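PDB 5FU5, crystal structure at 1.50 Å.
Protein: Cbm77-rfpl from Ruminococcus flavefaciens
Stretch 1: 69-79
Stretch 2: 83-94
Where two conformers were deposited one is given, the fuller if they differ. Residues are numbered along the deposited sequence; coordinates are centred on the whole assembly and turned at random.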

# COMPACT_ATOMS: atom_id res chain seq x y z
N ALA A 69 -9.40 -3.79 -2.98
CA ALA A 69 -10.80 -4.08 -3.35
C ALA A 69 -11.51 -4.97 -2.31
O ALA A 69 -12.71 -4.83 -2.07
CB ALA A 69 -10.89 -4.72 -4.72
N GLU A 70 -10.73 -5.90 -1.77
CA GLU A 70 -11.26 -7.00 -0.95
C GLU A 70 -11.35 -6.57 0.53
O GLU A 70 -10.35 -6.13 1.11
CB GLU A 70 -10.32 -8.21 -1.11
CG GLU A 70 -10.27 -8.80 -2.53
CD GLU A 70 -9.29 -8.12 -3.49
OE1 GLU A 70 -8.55 -7.22 -3.10
OE2 GLU A 70 -9.27 -8.52 -4.68
N ALA A 71 -12.52 -6.77 1.15
CA ALA A 71 -12.73 -6.35 2.54
C ALA A 71 -11.70 -6.96 3.51
O ALA A 71 -11.23 -6.27 4.42
CB ALA A 71 -14.15 -6.71 2.98
N ALA A 72 -11.41 -8.24 3.32
CA ALA A 72 -10.42 -8.99 4.14
C ALA A 72 -9.12 -9.32 3.42
O ALA A 72 -8.49 -10.35 3.64
CB ALA A 72 -11.03 -10.27 4.69
N ALA A 73 -8.66 -8.39 2.60
CA ALA A 73 -7.36 -8.46 1.95
C ALA A 73 -6.23 -8.67 2.97
O ALA A 73 -6.34 -8.32 4.16
CB ALA A 73 -7.11 -7.18 1.19
N THR A 74 -5.13 -9.21 2.47
CA THR A 74 -3.97 -9.48 3.29
C THR A 74 -2.71 -9.04 2.57
O THR A 74 -2.68 -8.84 1.35
CB THR A 74 -3.81 -10.99 3.58
OG1 THR A 74 -3.72 -11.67 2.34
CG2 THR A 74 -5.01 -11.51 4.39
N ALA A 75 -1.66 -8.86 3.33
CA ALA A 75 -0.31 -8.64 2.78
C ALA A 75 0.73 -9.00 3.83
O ALA A 75 0.41 -9.15 5.02
CB ALA A 75 -0.10 -7.18 2.38
N LYS A 76 1.97 -9.14 3.40
CA LYS A 76 3.09 -9.25 4.33
C LYS A 76 3.82 -7.92 4.34
O LYS A 76 4.14 -7.39 3.25
CB LYS A 76 4.03 -10.41 3.95
CG LYS A 76 3.40 -11.75 4.22
CD LYS A 76 4.38 -12.86 3.92
CE LYS A 76 3.74 -14.20 4.20
NZ LYS A 76 4.74 -15.31 4.16
N VAL A 77 4.12 -7.43 5.53
CA VAL A 77 4.93 -6.25 5.68
C VAL A 77 6.17 -6.68 6.48
O VAL A 77 6.03 -7.21 7.59
CB VAL A 77 4.16 -5.09 6.33
CG1 VAL A 77 5.08 -3.88 6.51
CG2 VAL A 77 2.97 -4.71 5.46
N ASP A 78 7.35 -6.56 5.88
CA ASP A 78 8.58 -7.06 6.43
C ASP A 78 8.46 -8.56 6.83
O ASP A 78 8.97 -8.98 7.88
CB ASP A 78 9.04 -6.16 7.59
CG ASP A 78 9.21 -4.70 7.17
OD1 ASP A 78 9.51 -4.46 6.00
OD2 ASP A 78 9.08 -3.84 8.03
N GLY A 79 7.77 -9.32 5.98
CA GLY A 79 7.57 -10.74 6.16
C GLY A 79 6.48 -11.16 7.13
O GLY A 79 6.24 -12.35 7.27
N THR A 83 -3.85 -8.35 8.06
CA THR A 83 -5.20 -8.48 7.46
C THR A 83 -5.93 -7.14 7.54
O THR A 83 -5.86 -6.43 8.56
CB THR A 83 -6.04 -9.62 8.13
OG1 THR A 83 -5.32 -10.85 8.05
CG2 THR A 83 -7.38 -9.84 7.44
N ALA A 84 -6.62 -6.83 6.44
CA ALA A 84 -7.44 -5.63 6.33
C ALA A 84 -8.72 -5.70 7.15
O ALA A 84 -9.25 -6.80 7.43
CB ALA A 84 -7.84 -5.42 4.85
N SER A 85 -9.22 -4.50 7.47
CA SER A 85 -10.57 -4.31 8.00
C SER A 85 -11.29 -3.41 7.00
O SER A 85 -10.81 -2.30 6.68
CB SER A 85 -10.51 -3.65 9.39
OG SER A 85 -10.11 -4.59 10.37
N ASN A 86 -12.38 -3.90 6.44
CA ASN A 86 -13.12 -3.14 5.40
C ASN A 86 -12.24 -2.65 4.28
O ASN A 86 -12.37 -1.52 3.82
CB ASN A 86 -13.92 -1.99 6.02
CG ASN A 86 -14.79 -2.47 7.15
OD1 ASN A 86 -15.44 -3.52 7.04
ND2 ASN A 86 -14.80 -1.74 8.24
N GLY A 87 -11.33 -3.50 3.87
CA GLY A 87 -10.49 -3.25 2.71
C GLY A 87 -9.23 -2.44 2.99
O GLY A 87 -8.42 -2.22 2.07
N ILE A 88 -9.00 -2.06 4.25
CA ILE A 88 -7.89 -1.19 4.61
C ILE A 88 -6.95 -1.92 5.60
O ILE A 88 -7.39 -2.34 6.68
CB ILE A 88 -8.40 0.14 5.22
CG1 ILE A 88 -9.26 0.92 4.20
CG2 ILE A 88 -7.24 0.97 5.68
CD1 ILE A 88 -9.98 2.11 4.75
N ILE A 89 -5.66 -2.03 5.24
CA ILE A 89 -4.63 -2.45 6.15
C ILE A 89 -3.93 -1.24 6.70
O ILE A 89 -3.57 -0.33 5.94
CB ILE A 89 -3.60 -3.36 5.47
CG1 ILE A 89 -4.31 -4.67 5.08
CG2 ILE A 89 -2.37 -3.54 6.34
CD1 ILE A 89 -3.43 -5.71 4.43
N THR A 90 -3.73 -1.18 8.02
CA THR A 90 -2.88 -0.19 8.65
C THR A 90 -1.82 -0.90 9.44
O THR A 90 -2.08 -1.88 10.14
CB THR A 90 -3.61 0.80 9.56
OG1 THR A 90 -4.31 0.10 10.57
CG2 THR A 90 -4.61 1.59 8.82
N VAL A 91 -0.61 -0.40 9.33
CA VAL A 91 0.54 -0.96 10.02
C VAL A 91 1.41 0.18 10.52
O VAL A 91 1.81 1.02 9.72
CB VAL A 91 1.45 -1.87 9.16
CG1 VAL A 91 2.44 -2.61 10.09
CG2 VAL A 91 0.70 -2.86 8.27
N ASP A 92 1.75 0.18 11.80
CA ASP A 92 2.65 1.13 12.36
C ASP A 92 4.06 0.64 12.18
O ASP A 92 4.34 -0.52 12.45
CB ASP A 92 2.32 1.39 13.83
CG ASP A 92 0.98 2.10 14.03
OD1 ASP A 92 0.24 2.38 13.08
OD2 ASP A 92 0.61 2.38 15.14
N LEU A 93 4.95 1.53 11.73
CA LEU A 93 6.31 1.23 11.34
C LEU A 93 7.35 2.15 11.95
O LEU A 93 7.06 3.33 12.25
CB LEU A 93 6.46 1.22 9.80
CG LEU A 93 5.62 0.23 9.02
CD1 LEU A 93 5.79 0.48 7.53
CD2 LEU A 93 5.94 -1.21 9.36
N ALA A 94 8.53 1.60 12.19
CA ALA A 94 9.68 2.39 12.61
C ALA A 94 10.40 2.98 11.39
O ALA A 94 10.17 2.58 10.25
CB ALA A 94 10.65 1.51 13.40

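The two stretches are bonded by backbone at one end and packed by side chains at the other. Strands 74-77 and 88-93 run nearly parallel, 20° apart, but their axes come no closer than 8.6 Å, a gap too wide for backbone hydrogen bonds and filled instead by apolar side chains.

At the bonded end, Ala84 N donates to Ala73 O (2.7 Å, nearly linear), beside the antiparallel pairing of Thr74 with Thr83, whose side chains share one face of the sheet; there Thr74 CG2 lies 3.7 Å from Thr83 OG1. Two turns then dock. The type I turn Glu70 to Ala73 offers Ala71 O to Gly87 N (2.8 Å), in the type I' turn Ser85 to Ile88. Gly87 suits the turn because its positive phi favours glycine; its CA also lies 3.3 Å from Glu70 O in a CA-H...O contact. Nearby, the methyls of Ala73 and Ala84 meet in ordinary van der Waals contact, Ala73 CB 4.1 Å from Ala84 CB, small bumps that suit the narrow end.

Farther along, the bumps grow as the gap opens. Ile89, whose CA-to-CB bond points toward the other stretch, reaches across the gap and rests its CD1 on the backbone of 73-75, 3.8 Å from Ala75 N, with Ala75 CB alongside at 4.2 Å from that same Ile89 CD1. Val77 then spreads its two methyls: CG2 meets Val91 CG2 at 4.1 Å, while CG1 meets Leu93 CD2 at 4.0 Å.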